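Local coordinates for serine acetyltransferase 1, putative (PDB 7BW9), which probably transfers an acetyl group from acetyl-CoA to serine in cysteine biosynthesis, and is seen here with cysteine bound, at residues A[8-12]-A[93-97]; A[23-29]-A[48-53]; A[43-47]-A[100-104]. Residues are numbered along the deposited sequence.

Contact 1: residues A[8-12]-A[93-97]; sequences TSQLL and LSQFV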
ATOM      1  N   THR A   8      30.153 -14.703 -10.527  1.00 29.82           N
ATOM      2  CA  THR A   8      28.726 -14.418 -10.624  1.00 28.12           C
ATOM      3  C   THR A   8      28.468 -13.337 -11.669  1.00 23.63           C
ATOM      4  O   THR A   8      27.581 -13.486 -12.516  1.00 26.47           O
ATOM      5  CB  THR A   8      28.180 -14.023  -9.250  1.00 26.57           C
ATOM      6  OG1 THR A   8      28.494 -15.052  -8.300  1.00 28.35           O
ATOM      7  CG2 THR A   8      26.672 -13.846  -9.297  1.00 18.01           C
ATOM      8  N   SER A   9      29.290 -12.285 -11.677  1.00 22.22           N
ATOM      9  CA  SER A   9      29.172 -11.255 -12.703  1.00 24.30           C
ATOM     10  C   SER A   9      29.281 -11.869 -14.097  1.00 30.31           C
ATOM     11  O   SER A   9      28.449 -11.605 -14.975  1.00 28.47           O
ATOM     12  CB  SER A   9      30.250 -10.184 -12.496  1.00 20.67           C
ATOM     13  OG  SER A   9      30.013  -9.426 -11.324  1.00 26.07           O
ATOM     14  N   GLN A  10      30.292 -12.724 -14.307  1.00 30.18           N
ATOM     15  CA  GLN A  10      30.475 -13.355 -15.615  1.00 30.73           C
ATOM     16  C   GLN A  10      29.345 -14.335 -15.937  1.00 30.22           C
ATOM     17  O   GLN A  10      28.911 -14.431 -17.092  1.00 29.33           O
ATOM     18  CB  GLN A  10      31.833 -14.058 -15.670  1.00 36.54           C
ATOM     19  CG  GLN A  10      32.193 -14.649 -17.037  1.00 44.41           C
ATOM     20  CD  GLN A  10      31.941 -13.693 -18.207  1.00 48.62           C
ATOM     21  OE1 GLN A  10      31.338 -14.075 -19.216  1.00 42.54           O
ATOM     22  NE2 GLN A  10      32.411 -12.451 -18.079  1.00 48.08           N
ATOM     23  N   LEU A  11      28.865 -15.080 -14.939  1.00 21.90           N
ATOM     24  CA  LEU A  11      27.723 -15.960 -15.182  1.00 28.56           C
ATOM     25  C   LEU A  11      26.475 -15.159 -15.540  1.00 28.25           C
ATOM     26  O   LEU A  11      25.690 -15.569 -16.404  1.00 27.69           O
ATOM     27  CB  LEU A  11      27.478 -16.849 -13.961  1.00 30.43           C
ATOM     28  CG  LEU A  11      28.503 -17.985 -13.874  1.00 33.79           C
ATOM     29  CD1 LEU A  11      28.322 -18.813 -12.621  1.00 22.35           C
ATOM     30  CD2 LEU A  11      28.435 -18.860 -15.131  1.00 27.54           C
ATOM     31  N   LEU A  12      26.286 -14.001 -14.901  1.00 26.45           N
ATOM     32  CA  LEU A  12      25.146 -13.160 -15.247  1.00 28.05           C
ATOM     33  C   LEU A  12      25.257 -12.660 -16.679  1.00 26.36           C
ATOM     34  O   LEU A  12      24.276 -12.693 -17.431  1.00 24.78           O
ATOM     35  CB  LEU A  12      25.039 -11.989 -14.281  1.00 18.94           C
ATOM     36  CG  LEU A  12      24.457 -12.300 -12.907  1.00 21.48           C
ATOM     37  CD1 LEU A  12      24.778 -11.152 -11.960  1.00 25.24           C
ATOM     38  CD2 LEU A  12      22.966 -12.486 -13.042  1.00 26.32           C
ATOM     39  N   LEU A  93      25.148 -15.137  -3.826  1.00 21.60           N
ATOM     40  CA  LEU A  93      25.916 -15.022  -5.067  1.00 23.18           C
ATOM     41  C   LEU A  93      25.866 -16.318  -5.865  1.00 21.78           C
ATOM     42  O   LEU A  93      25.603 -16.310  -7.076  1.00 21.60           O
ATOM     43  CB  LEU A  93      27.368 -14.631  -4.752  1.00 16.95           C
ATOM     44  CG  LEU A  93      27.472 -13.152  -4.373  1.00 24.89           C
ATOM     45  CD1 LEU A  93      28.791 -12.789  -3.697  1.00 22.28           C
ATOM     46  CD2 LEU A  93      27.236 -12.273  -5.593  1.00 20.10           C
ATOM     47  N   SER A  94      26.107 -17.448  -5.197  1.00 17.19           N
ATOM     48  CA  SER A  94      26.105 -18.732  -5.886  1.00 27.23           C
ATOM     49  C   SER A  94      24.733 -19.098  -6.447  1.00 28.85           C
ATOM     50  O   SER A  94      24.654 -19.880  -7.402  1.00 27.45           O
ATOM     51  CB  SER A  94      26.582 -19.829  -4.937  1.00 26.40           C
ATOM     52  OG  SER A  94      25.499 -20.295  -4.151  1.00 45.53           O
ATOM     53  N   GLN A  95      23.652 -18.557  -5.892  1.00 23.70           N
ATOM     54  CA  GLN A  95      22.314 -18.823  -6.409  1.00 24.59           C
ATOM     55  C   GLN A  95      21.804 -17.748  -7.356  1.00 26.26           C
ATOM     56  O   GLN A  95      20.657 -17.835  -7.808  1.00 24.17           O
ATOM     57  CB  GLN A  95      21.333 -18.971  -5.253  1.00 26.37           C
ATOM     58  CG  GLN A  95      21.760 -19.989  -4.235  1.00 32.19           C
ATOM     59  CD  GLN A  95      20.829 -21.143  -4.164  1.00 31.00           C
ATOM     60  OE1 GLN A  95      19.819 -21.089  -3.474  1.00 43.69           O
ATOM     61  NE2 GLN A  95      21.150 -22.208  -4.889  1.00 50.09           N
ATOM     62  N   PHE A  96      22.624 -16.750  -7.691  1.00 21.51           N
ATOM     63  CA  PHE A  96      22.072 -15.553  -8.315  1.00 27.14           C
ATOM     64  C   PHE A  96      21.522 -15.824  -9.708  1.00 23.59           C
ATOM     65  O   PHE A  96      20.480 -15.275 -10.080  1.00 20.90           O
ATOM     66  CB  PHE A  96      23.110 -14.433  -8.356  1.00 22.19           C
ATOM     67  CG  PHE A  96      22.529 -13.105  -8.005  1.00 28.33           C
ATOM     68  CD1 PHE A  96      21.834 -12.375  -8.954  1.00 25.71           C
ATOM     69  CD2 PHE A  96      22.617 -12.613  -6.711  1.00 29.55           C
ATOM     70  CE1 PHE A  96      21.265 -11.154  -8.628  1.00 34.58           C
ATOM     71  CE2 PHE A  96      22.057 -11.395  -6.377  1.00 32.80           C
ATOM     72  CZ  PHE A  96      21.374 -10.664  -7.337  1.00 35.32           C
ATOM     73  N   VAL A  97      22.195 -16.650 -10.502  1.00 20.32           N
ATOM     74  CA  VAL A  97      21.660 -16.948 -11.826  1.00 18.13           C
ATOM     75  C   VAL A  97      20.416 -17.838 -11.711  1.00 19.96           C
ATOM     76  O   VAL A  97      19.442 -17.663 -12.449  1.00 20.92           O
ATOM     77  CB  VAL A  97      22.762 -17.562 -12.713  1.00 26.64           C
ATOM     78  CG1 VAL A  97      22.189 -18.123 -14.008  1.00 26.25           C
ATOM     79  CG2 VAL A  97      23.829 -16.498 -13.022  1.00 28.46           C
TER
HETATM   80  O   HOH W   1      28.217 -17.493  -8.867  1.00 31.20           O
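Helix-to-helix packing in the all-helical N-terminal region joins helix 2-17 to the junction where helix 82-94 gives way to helix 96-113. Thr8 lies nearest Leu93 and Leu12 nearest Val97, with CA atoms 6.3 and 6.2 Å apart, so the one helical turn of 8-12 runs alongside this junction.

Apolar contacts dominate. Val97 points toward the first helix, and its CG2 reaches CB of Leu11 at 3.8 Å and CD2 of Leu12 at 4.1 Å. The Phe96 ring meets Leu12 obliquely, CD1 to CD2 at 4.2 Å, while the methyl CG2 of Thr8 sits 3.7 Å from CB of Phe96. Ile44 of helix 36-45 touches both Leu12 and Phe96, continuing the hydrophobic layer inward, and Leu93 also packs on Leu4 and Leu5 of helix 2-17.

Polar links are sparse and pass through solvent. The Thr8 hydroxyl is bonded within its own helix to Leu4 O, and its OG1 stays 3.4 Å from Leu93 O without a direct bond. Water 1 spans this gap: it lies 2.5 Å from Thr8 OG1 and donates a weak hydrogen bond of 3.4 Å to Leu93 O.

Contact 2: residues A[23-29]-A[48-53]; sequences FKSTKQF and DFFTRR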
ATOM      1  N   PHE A  23      13.059 -11.250 -23.891  1.00 30.64           N
ATOM      2  CA  PHE A  23      13.594 -10.584 -22.711  1.00 35.44           C
ATOM      3  C   PHE A  23      14.584  -9.484 -23.037  1.00 41.36           C
ATOM      4  O   PHE A  23      15.075  -8.823 -22.115  1.00 46.19           O
ATOM      5  CB  PHE A  23      14.270 -11.600 -21.793  1.00 33.37           C
ATOM      6  CG  PHE A  23      13.302 -12.480 -21.077  1.00 34.97           C
ATOM      7  CD1 PHE A  23      12.607 -12.009 -19.975  1.00 26.74           C
ATOM      8  CD2 PHE A  23      13.061 -13.769 -21.523  1.00 35.07           C
ATOM      9  CE1 PHE A  23      11.704 -12.821 -19.319  1.00 21.23           C
ATOM     10  CE2 PHE A  23      12.159 -14.588 -20.874  1.00 26.78           C
ATOM     11  CZ  PHE A  23      11.481 -14.111 -19.766  1.00 31.67           C
ATOM     12  N   LYS A  24      14.901  -9.278 -24.309  1.00 45.21           N
ATOM     13  CA  LYS A  24      15.911  -8.312 -24.709  1.00 35.82           C
ATOM     14  C   LYS A  24      15.240  -7.090 -25.307  1.00 41.17           C
ATOM     15  O   LYS A  24      14.106  -7.154 -25.791  1.00 51.89           O
ATOM     16  CB  LYS A  24      16.889  -8.931 -25.708  1.00 42.30           C
ATOM     17  CG  LYS A  24      17.534 -10.199 -25.177  1.00 38.60           C
ATOM     18  CD  LYS A  24      18.332 -10.926 -26.238  1.00 38.18           C
ATOM     19  CE  LYS A  24      19.694 -11.316 -25.702  1.00 41.79           C
ATOM     20  NZ  LYS A  24      20.362 -12.373 -26.519  1.00 50.20           N
ATOM     21  N   SER A  25      15.943  -5.969 -25.245  1.00 43.28           N
ATOM     22  CA  SER A  25      15.391  -4.731 -25.763  1.00 42.15           C
ATOM     23  C   SER A  25      16.544  -3.769 -26.008  1.00 46.65           C
ATOM     24  O   SER A  25      17.469  -3.669 -25.195  1.00 44.76           O
ATOM     25  CB  SER A  25      14.356  -4.146 -24.796  1.00 40.50           C
ATOM     26  OG  SER A  25      14.211  -2.745 -24.938  1.00 36.31           O
ATOM     27  N   THR A  26      16.494  -3.092 -27.148  1.00 39.73           N
ATOM     28  CA  THR A  26      17.515  -2.142 -27.548  1.00 42.99           C
ATOM     29  C   THR A  26      17.170  -0.726 -27.144  1.00 44.08           C
ATOM     30  O   THR A  26      17.870   0.206 -27.540  1.00 49.63           O
ATOM     31  CB  THR A  26      17.714  -2.205 -29.059  1.00 45.21           C
ATOM     32  OG1 THR A  26      16.500  -1.803 -29.708  1.00 43.42           O
ATOM     33  CG2 THR A  26      18.063  -3.626 -29.492  1.00 40.16           C
ATOM     34  N   LYS A  27      16.112  -0.543 -26.367  1.00 34.87           N
ATOM     35  CA  LYS A  27      15.583   0.779 -26.088  1.00 38.77           C
ATOM     36  C   LYS A  27      16.128   1.317 -24.770  1.00 39.60           C
ATOM     37  O   LYS A  27      16.709   0.593 -23.955  1.00 42.58           O
ATOM     38  CB  LYS A  27      14.055   0.730 -26.071  1.00 48.09           C
ATOM     39  CG  LYS A  27      13.497  -0.337 -27.006  1.00 52.48           C
ATOM     40  CD  LYS A  27      12.118   0.024 -27.510  1.00 49.22           C
ATOM     41  CE  LYS A  27      11.044  -0.722 -26.753  1.00 41.45           C
ATOM     42  NZ  LYS A  27       9.763  -0.682 -27.502  1.00 48.64           N
ATOM     43  N   GLN A  28      15.935   2.614 -24.571  1.00 36.52           N
ATOM     44  CA  GLN A  28      16.430   3.327 -23.397  1.00 44.22           C
ATOM     45  C   GLN A  28      15.216   3.828 -22.614  1.00 36.50           C
ATOM     46  O   GLN A  28      14.597   4.825 -22.994  1.00 36.83           O
ATOM     47  CB  GLN A  28      17.355   4.473 -23.818  1.00 43.25           C
ATOM     48  CG  GLN A  28      17.804   5.386 -22.691  1.00 39.52           C
ATOM     49  CD  GLN A  28      18.814   4.721 -21.781  1.00 43.78           C
ATOM     50  OE1 GLN A  28      20.017   4.746 -22.042  1.00 43.89           O
ATOM     51  NE2 GLN A  28      18.326   4.114 -20.704  1.00 50.27           N
ATOM     52  N   PHE A  29      14.854   3.105 -21.495  1.00 35.04           N
ATOM     53  CA  PHE A  29      13.696   3.537 -20.721  1.00 32.53           C
ATOM     54  C   PHE A  29      14.109   4.543 -19.659  1.00 24.77           C
ATOM     55  O   PHE A  29      15.255   4.541 -19.210  1.00 29.72           O
ATOM     56  CB  PHE A  29      13.022   2.344 -20.039  1.00 30.42           C
ATOM     57  CG  PHE A  29      12.585   1.272 -20.985  1.00 28.30           C
ATOM     58  CD1 PHE A  29      13.463   0.268 -21.374  1.00 23.73           C
ATOM     59  CD2 PHE A  29      11.283   1.253 -21.473  1.00 36.74           C
ATOM     60  CE1 PHE A  29      13.051  -0.732 -22.249  1.00 33.52           C
ATOM     61  CE2 PHE A  29      10.863   0.262 -22.343  1.00 31.50           C
ATOM     62  CZ  PHE A  29      11.751  -0.735 -22.735  1.00 35.71           C
ATOM     63  N   ASP A  48      18.602  -4.487 -19.650  1.00 23.70           N
ATOM     64  CA  ASP A  48      18.004  -3.837 -20.814  1.00 27.13           C
ATOM     65  C   ASP A  48      16.822  -2.943 -20.454  1.00 31.25           C
ATOM     66  O   ASP A  48      16.553  -1.979 -21.178  1.00 36.14           O
ATOM     67  CB  ASP A  48      17.572  -4.878 -21.844  1.00 30.95           C
ATOM     68  CG  ASP A  48      18.750  -5.478 -22.600  1.00 31.97           C
ATOM     69  OD1 ASP A  48      19.916  -5.249 -22.197  1.00 35.58           O
ATOM     70  OD2 ASP A  48      18.502  -6.195 -23.593  1.00 41.78           O
ATOM     71  N   PHE A  49      16.135  -3.201 -19.338  1.00 25.46           N
ATOM     72  CA  PHE A  49      14.946  -2.420 -19.007  1.00 23.23           C
ATOM     73  C   PHE A  49      15.184  -1.370 -17.937  1.00 22.98           C
ATOM     74  O   PHE A  49      14.305  -0.523 -17.715  1.00 28.20           O
ATOM     75  CB  PHE A  49      13.799  -3.361 -18.581  1.00 21.81           C
ATOM     76  CG  PHE A  49      13.418  -4.334 -19.660  1.00 23.12           C
ATOM     77  CD1 PHE A  49      12.461  -4.001 -20.600  1.00 29.67           C
ATOM     78  CD2 PHE A  49      14.073  -5.551 -19.781  1.00 25.26           C
ATOM     79  CE1 PHE A  49      12.136  -4.886 -21.618  1.00 25.29           C
ATOM     80  CE2 PHE A  49      13.755  -6.433 -20.795  1.00 27.45           C
ATOM     81  CZ  PHE A  49      12.784  -6.101 -21.714  1.00 26.24           C
ATOM     82  N   PHE A  50      16.335  -1.383 -17.276  1.00 20.98           N
ATOM     83  CA  PHE A  50      16.537  -0.504 -16.132  1.00 18.64           C
ATOM     84  C   PHE A  50      17.818   0.323 -16.150  1.00 21.72           C
ATOM     85  O   PHE A  50      17.996   1.147 -15.248  1.00 24.79           O
ATOM     86  CB  PHE A  50      16.514  -1.320 -14.826  1.00 21.72           C
ATOM     87  CG  PHE A  50      15.177  -1.969 -14.528  1.00 16.86           C
ATOM     88  CD1 PHE A  50      14.134  -1.231 -13.986  1.00 17.56           C
ATOM     89  CD2 PHE A  50      14.975  -3.314 -14.788  1.00 18.07           C
ATOM     90  CE1 PHE A  50      12.910  -1.831 -13.706  1.00 23.12           C
ATOM     91  CE2 PHE A  50      13.747  -3.927 -14.505  1.00 17.44           C
ATOM     92  CZ  PHE A  50      12.717  -3.181 -13.967  1.00 17.49           C
ATOM     93  N   THR A  51      18.721   0.133 -17.110  1.00 24.65           N
ATOM     94  CA  THR A  51      19.995   0.840 -17.075  1.00 26.27           C
ATOM     95  C   THR A  51      20.180   1.705 -18.310  1.00 26.86           C
ATOM     96  O   THR A  51      19.621   1.429 -19.377  1.00 30.67           O
ATOM     97  CB  THR A  51      21.188  -0.119 -16.995  1.00 21.06           C
ATOM     98  OG1 THR A  51      21.230  -0.915 -18.182  1.00 19.44           O
ATOM     99  CG2 THR A  51      21.081  -1.011 -15.778  1.00 20.70           C
ATOM    100  N   ARG A  52      21.015   2.734 -18.145  1.00 26.59           N
ATOM    101  CA  ARG A  52      21.523   3.512 -19.269  1.00 35.40           C
ATOM    102  C   ARG A  52      22.312   2.627 -20.227  1.00 31.65           C
ATOM    103  O   ARG A  52      23.112   1.789 -19.806  1.00 33.13           O
ATOM    104  CB  ARG A  52      22.419   4.634 -18.755  1.00 42.29           C
ATOM    105  CG  ARG A  52      21.693   5.914 -18.417  1.00 48.12           C
ATOM    106  CD  ARG A  52      22.654   6.870 -17.745  1.00 61.41           C
ATOM    107  NE  ARG A  52      23.887   7.023 -18.520  1.00 69.20           N
ATOM    108  CZ  ARG A  52      24.991   7.613 -18.067  1.00 67.70           C
ATOM    109  NH1 ARG A  52      25.022   8.110 -16.836  1.00 57.17           N
ATOM    110  NH2 ARG A  52      26.067   7.705 -18.843  1.00 66.73           N
ATOM    111  N   ARG A  53      22.098   2.829 -21.527  1.00 34.68           N
ATOM    112  CA  ARG A  53      22.694   1.937 -22.520  1.00 39.92           C
ATOM    113  C   ARG A  53      24.220   1.896 -22.430  1.00 38.73           C
ATOM    114  O   ARG A  53      24.830   0.877 -22.771  1.00 38.38           O
ATOM    115  CB  ARG A  53      22.243   2.348 -23.918  1.00 41.41           C
ATOM    116  CG  ARG A  53      20.739   2.300 -24.092  1.00 46.89           C
ATOM    117  CD  ARG A  53      20.299   2.923 -25.404  1.00 52.03           C
ATOM    118  NE  ARG A  53      20.879   2.239 -26.555  1.00 61.52           N
ATOM    119  CZ  ARG A  53      20.310   2.192 -27.756  1.00 67.52           C
ATOM    120  NH1 ARG A  53      19.131   2.784 -27.954  1.00 51.02           N
ATOM    121  NH2 ARG A  53      20.917   1.547 -28.753  1.00 55.23           N
TER
HETATM  122  O   HOH W   2      16.423   0.862 -20.199  1.00 32.53           O
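Side chains of each segment bind backbone groups of the other. Gln28 works with both ends of its amide: OE1 accepts from Arg53 N at 2.9 Å, and NE2 donates to Thr51 O at 3.3 Å. At the other end, Asp48 OD2 takes the amide of Ser25, N to OD2 3.1 Å. Water 2 joins the segments between these points, accepting from Phe29 N at 3.0 Å and donating to Asp48 O at 3.0 Å. An ST turn, Lys27 N to Ser25 OG 3.2 Å, shapes the bend between Ser25 and Gln28, and Thr26 O rests over the face of the Arg53 guanidinium.

Further inward, the Phe49 ring presents its edge to a carbonyl, with CE2 3.0 Å from Phe23 O. The Phe29 and Phe49 rings run nearly parallel but slid apart, with centroids 5.7 Å apart and CE1 of Phe29 3.7 Å from CD1 of Phe49. Ala121 and Ile124 of helix 120-126 pack on Phe49, whereas the ring of Tyr79 of the second subunit meets Phe29 edge-to-face, and its backbone O accepts a hydrogen bond from Lys27 NZ. Directional bonds to backbone amides and carbonyls thus hold an irregular loop in a defined path without strand pairing, beside a subunit interface.

Contact 3: residues A[43-47]-A[100-104]; sequences KILFP and RELVK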
ATOM      1  N   LYS A  43      18.276  -3.762 -12.015  1.00 16.12           N
ATOM      2  CA  LYS A  43      19.351  -3.546 -12.978  1.00 16.99           C
ATOM      3  C   LYS A  43      20.202  -4.799 -13.140  1.00 18.39           C
ATOM      4  O   LYS A  43      20.674  -5.097 -14.244  1.00 21.83           O
ATOM      5  CB  LYS A  43      20.228  -2.365 -12.545  1.00 15.08           C
ATOM      6  CG  LYS A  43      19.492  -1.045 -12.413  1.00 17.19           C
ATOM      7  CD  LYS A  43      20.439   0.103 -12.052  1.00 25.83           C
ATOM      8  CE  LYS A  43      19.677   1.418 -11.917  1.00 28.10           C
ATOM      9  NZ  LYS A  43      20.564   2.617 -12.002  1.00 42.09           N
ATOM     10  N   ILE A  44      20.422  -5.542 -12.054  1.00 13.30           N
ATOM     11  CA  ILE A  44      21.215  -6.767 -12.167  1.00 21.69           C
ATOM     12  C   ILE A  44      20.475  -7.820 -12.991  1.00 23.64           C
ATOM     13  O   ILE A  44      21.069  -8.486 -13.847  1.00 24.07           O
ATOM     14  CB  ILE A  44      21.583  -7.311 -10.777  1.00 21.72           C
ATOM     15  CG1 ILE A  44      22.588  -6.384 -10.080  1.00 19.67           C
ATOM     16  CG2 ILE A  44      22.156  -8.713 -10.911  1.00 23.67           C
ATOM     17  CD1 ILE A  44      22.627  -6.542  -8.560  1.00 22.17           C
ATOM     18  N   LEU A  45      19.172  -7.994 -12.758  1.00 17.54           N
ATOM     19  CA  LEU A  45      18.481  -9.094 -13.432  1.00 18.93           C
ATOM     20  C   LEU A  45      18.060  -8.754 -14.861  1.00 20.09           C
ATOM     21  O   LEU A  45      17.972  -9.653 -15.703  1.00 24.91           O
ATOM     22  CB  LEU A  45      17.251  -9.518 -12.637  1.00 21.53           C
ATOM     23  CG  LEU A  45      17.470 -10.021 -11.211  1.00 17.96           C
ATOM     24  CD1 LEU A  45      16.118 -10.191 -10.570  1.00 24.86           C
ATOM     25  CD2 LEU A  45      18.235 -11.319 -11.206  1.00 18.42           C
ATOM     26  N   PHE A  46      17.766  -7.495 -15.162  1.00 15.85           N
ATOM     27  CA  PHE A  46      17.316  -7.106 -16.498  1.00 17.74           C
ATOM     28  C   PHE A  46      17.896  -5.760 -16.886  1.00 20.02           C
ATOM     29  O   PHE A  46      17.171  -4.766 -16.998  1.00 17.71           O
ATOM     30  CB  PHE A  46      15.793  -7.064 -16.565  1.00 22.44           C
ATOM     31  CG  PHE A  46      15.161  -8.354 -16.253  1.00 22.14           C
ATOM     32  CD1 PHE A  46      15.121  -9.357 -17.204  1.00 19.22           C
ATOM     33  CD2 PHE A  46      14.606  -8.579 -15.001  1.00 17.58           C
ATOM     34  CE1 PHE A  46      14.527 -10.569 -16.920  1.00 17.97           C
ATOM     35  CE2 PHE A  46      14.015  -9.794 -14.705  1.00 19.22           C
ATOM     36  CZ  PHE A  46      13.982 -10.792 -15.670  1.00 24.19           C
ATOM     37  N   PRO A  47      19.209  -5.697 -17.126  1.00 22.02           N
ATOM     38  CA  PRO A  47      19.809  -4.411 -17.519  1.00 21.22           C
ATOM     39  C   PRO A  47      19.090  -3.730 -18.670  1.00 23.18           C
ATOM     40  O   PRO A  47      18.942  -2.502 -18.658  1.00 25.76           O
ATOM     41  CB  PRO A  47      21.252  -4.793 -17.886  1.00 19.86           C
ATOM     42  CG  PRO A  47      21.287  -6.320 -17.915  1.00 23.22           C
ATOM     43  CD  PRO A  47      20.223  -6.750 -16.955  1.00 18.18           C
ATOM     44  N   ARG A 100      17.643 -15.518 -11.160  1.00 19.03           N
ATOM     45  CA  ARG A 100      17.273 -14.857 -12.407  1.00 22.43           C
ATOM     46  C   ARG A 100      16.371 -15.744 -13.266  1.00 23.70           C
ATOM     47  O   ARG A 100      15.376 -15.270 -13.830  1.00 23.11           O
ATOM     48  CB  ARG A 100      18.524 -14.446 -13.185  1.00 15.38           C
ATOM     49  CG  ARG A 100      18.197 -13.619 -14.405  1.00 17.54           C
ATOM     50  CD  ARG A 100      19.452 -13.105 -15.170  1.00 21.87           C
ATOM     51  NE  ARG A 100      18.998 -12.137 -16.150  1.00 19.91           N
ATOM     52  CZ  ARG A 100      18.771 -12.396 -17.433  1.00 19.33           C
ATOM     53  NH1 ARG A 100      19.018 -13.596 -17.945  1.00 21.54           N
ATOM     54  NH2 ARG A 100      18.314 -11.429 -18.209  1.00 25.94           N
ATOM     55  N   GLU A 101      16.721 -17.030 -13.399  1.00 20.76           N
ATOM     56  CA  GLU A 101      15.919 -17.939 -14.211  1.00 24.79           C
ATOM     57  C   GLU A 101      14.525 -18.113 -13.624  1.00 21.79           C
ATOM     58  O   GLU A 101      13.544 -18.240 -14.368  1.00 19.41           O
ATOM     59  CB  GLU A 101      16.608 -19.303 -14.342  1.00 24.76           C
ATOM     60  CG  GLU A 101      17.971 -19.263 -15.023  1.00 33.89           C
ATOM     61  CD  GLU A 101      17.993 -18.353 -16.251  1.00 50.57           C
ATOM     62  OE1 GLU A 101      17.315 -18.680 -17.258  1.00 53.75           O
ATOM     63  OE2 GLU A 101      18.675 -17.297 -16.202  1.00 49.40           O
ATOM     64  N   LEU A 102      14.424 -18.120 -12.287  1.00 19.20           N
ATOM     65  CA  LEU A 102      13.119 -18.206 -11.624  1.00 20.91           C
ATOM     66  C   LEU A 102      12.276 -16.953 -11.865  1.00 21.90           C
ATOM     67  O   LEU A 102      11.071 -17.048 -12.143  1.00 18.28           O
ATOM     68  CB  LEU A 102      13.312 -18.446 -10.122  1.00 23.10           C
ATOM     69  CG  LEU A 102      13.722 -19.865  -9.690  1.00 22.64           C
ATOM     70  CD1 LEU A 102      14.011 -19.924  -8.196  1.00 21.62           C
ATOM     71  CD2 LEU A 102      12.673 -20.910 -10.076  1.00 19.61           C
ATOM     72  N   VAL A 103      12.889 -15.770 -11.766  1.00 15.80           N
ATOM     73  CA  VAL A 103      12.150 -14.534 -12.004  1.00 17.09           C
ATOM     74  C   VAL A 103      11.642 -14.491 -13.441  1.00 17.18           C
ATOM     75  O   VAL A 103      10.495 -14.089 -13.702  1.00 16.56           O
ATOM     76  CB  VAL A 103      13.036 -13.319 -11.659  1.00 20.51           C
ATOM     77  CG1 VAL A 103      12.426 -12.035 -12.195  1.00 14.97           C
ATOM     78  CG2 VAL A 103      13.242 -13.239 -10.131  1.00 18.95           C
ATOM     79  N   LYS A 104      12.467 -14.947 -14.392  1.00 15.01           N
ATOM     80  CA  LYS A 104      12.035 -15.016 -15.787  1.00 19.65           C
ATOM     81  C   LYS A 104      10.783 -15.872 -15.935  1.00 17.19           C
ATOM     82  O   LYS A 104       9.880 -15.537 -16.710  1.00 13.21           O
ATOM     83  CB  LYS A 104      13.152 -15.580 -16.667  1.00 21.49           C
ATOM     84  CG  LYS A 104      14.341 -14.655 -16.877  1.00 24.13           C
ATOM     85  CD  LYS A 104      15.483 -15.428 -17.550  1.00 25.29           C
ATOM     86  CE  LYS A 104      15.199 -15.659 -19.023  1.00 28.29           C
ATOM     87  NZ  LYS A 104      16.271 -16.478 -19.662  1.00 32.55           N
TER
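Helix 36-45 ends here against the side of helix 96-113. Leu45 is its last helical residue and comes closest to the second segment, its CA 6.0 Å from that of Arg100; Phe46, at phi/psi -142/70, breaks the helix and turns the chain toward Pro47. Segment 100-104 is regular helix throughout, with Lys104 N bonded to Arg100 O at 3.0 Å.

The helix end leaves the Leu45 carbonyl open to an outside donor, and the side chain of Arg100, extended with chi1 to chi3 all t, supplies it. Arg100 NE donates to Leu45 O at 2.7 Å, and NH2 adds a weak bond to the same oxygen at 3.1 Å. The guanidinium has further partners at the end of helix 2-17 and just beyond it, a hydrogen bond to Ser15 and a salt bridge to Asp19. Lys104 NZ likewise pairs with Asp19, and more weakly with Glu101 OE1 at 3.4 Å.

Apolar groups fill the remainder. CD2 of Leu45 lies 3.7 Å from CB of Arg100, and CD1 of Leu45 is 4.2 Å from CG2 of Val103. The Phe46 ring offers its edge to Val103, CE2 to CG1 3.7 Å, and to Lys104, CZ to CG 4.1 Å.

Met134 of helix 128-144 touches Leu45, Phe46 and Val103, Ile44 packs on helix 58-79, and Leu102 reaches Asn174, in the loop between strands 171-172 and 177-178 of the left-handed beta-helix.

How the contacts relate
Contact 3 lies between the other two: its centre is 11 Å from that of contact 1 and 13 Å from that of contact 2, which are themselves 20 Å apart and do not touch. Ile44 CG2 meets Phe96 CE1 at 3.5 Å and Leu12 CD1 at 3.7 Å, merging contacts 1 and 3 into one core. Toward contact 2, Thr51 CG2 packs on Lys43 CB at 3.6 Å, and Phe23 CD1 on Phe46 CE1 at 3.9 Å. Contacts 1 and 3 share helix 96-113, whose end runs directly into Asp114, Pro115 and Ala116. These line a cysteine pocket with Asp179 and His180; no residue of the three contacts is among the pocket residues.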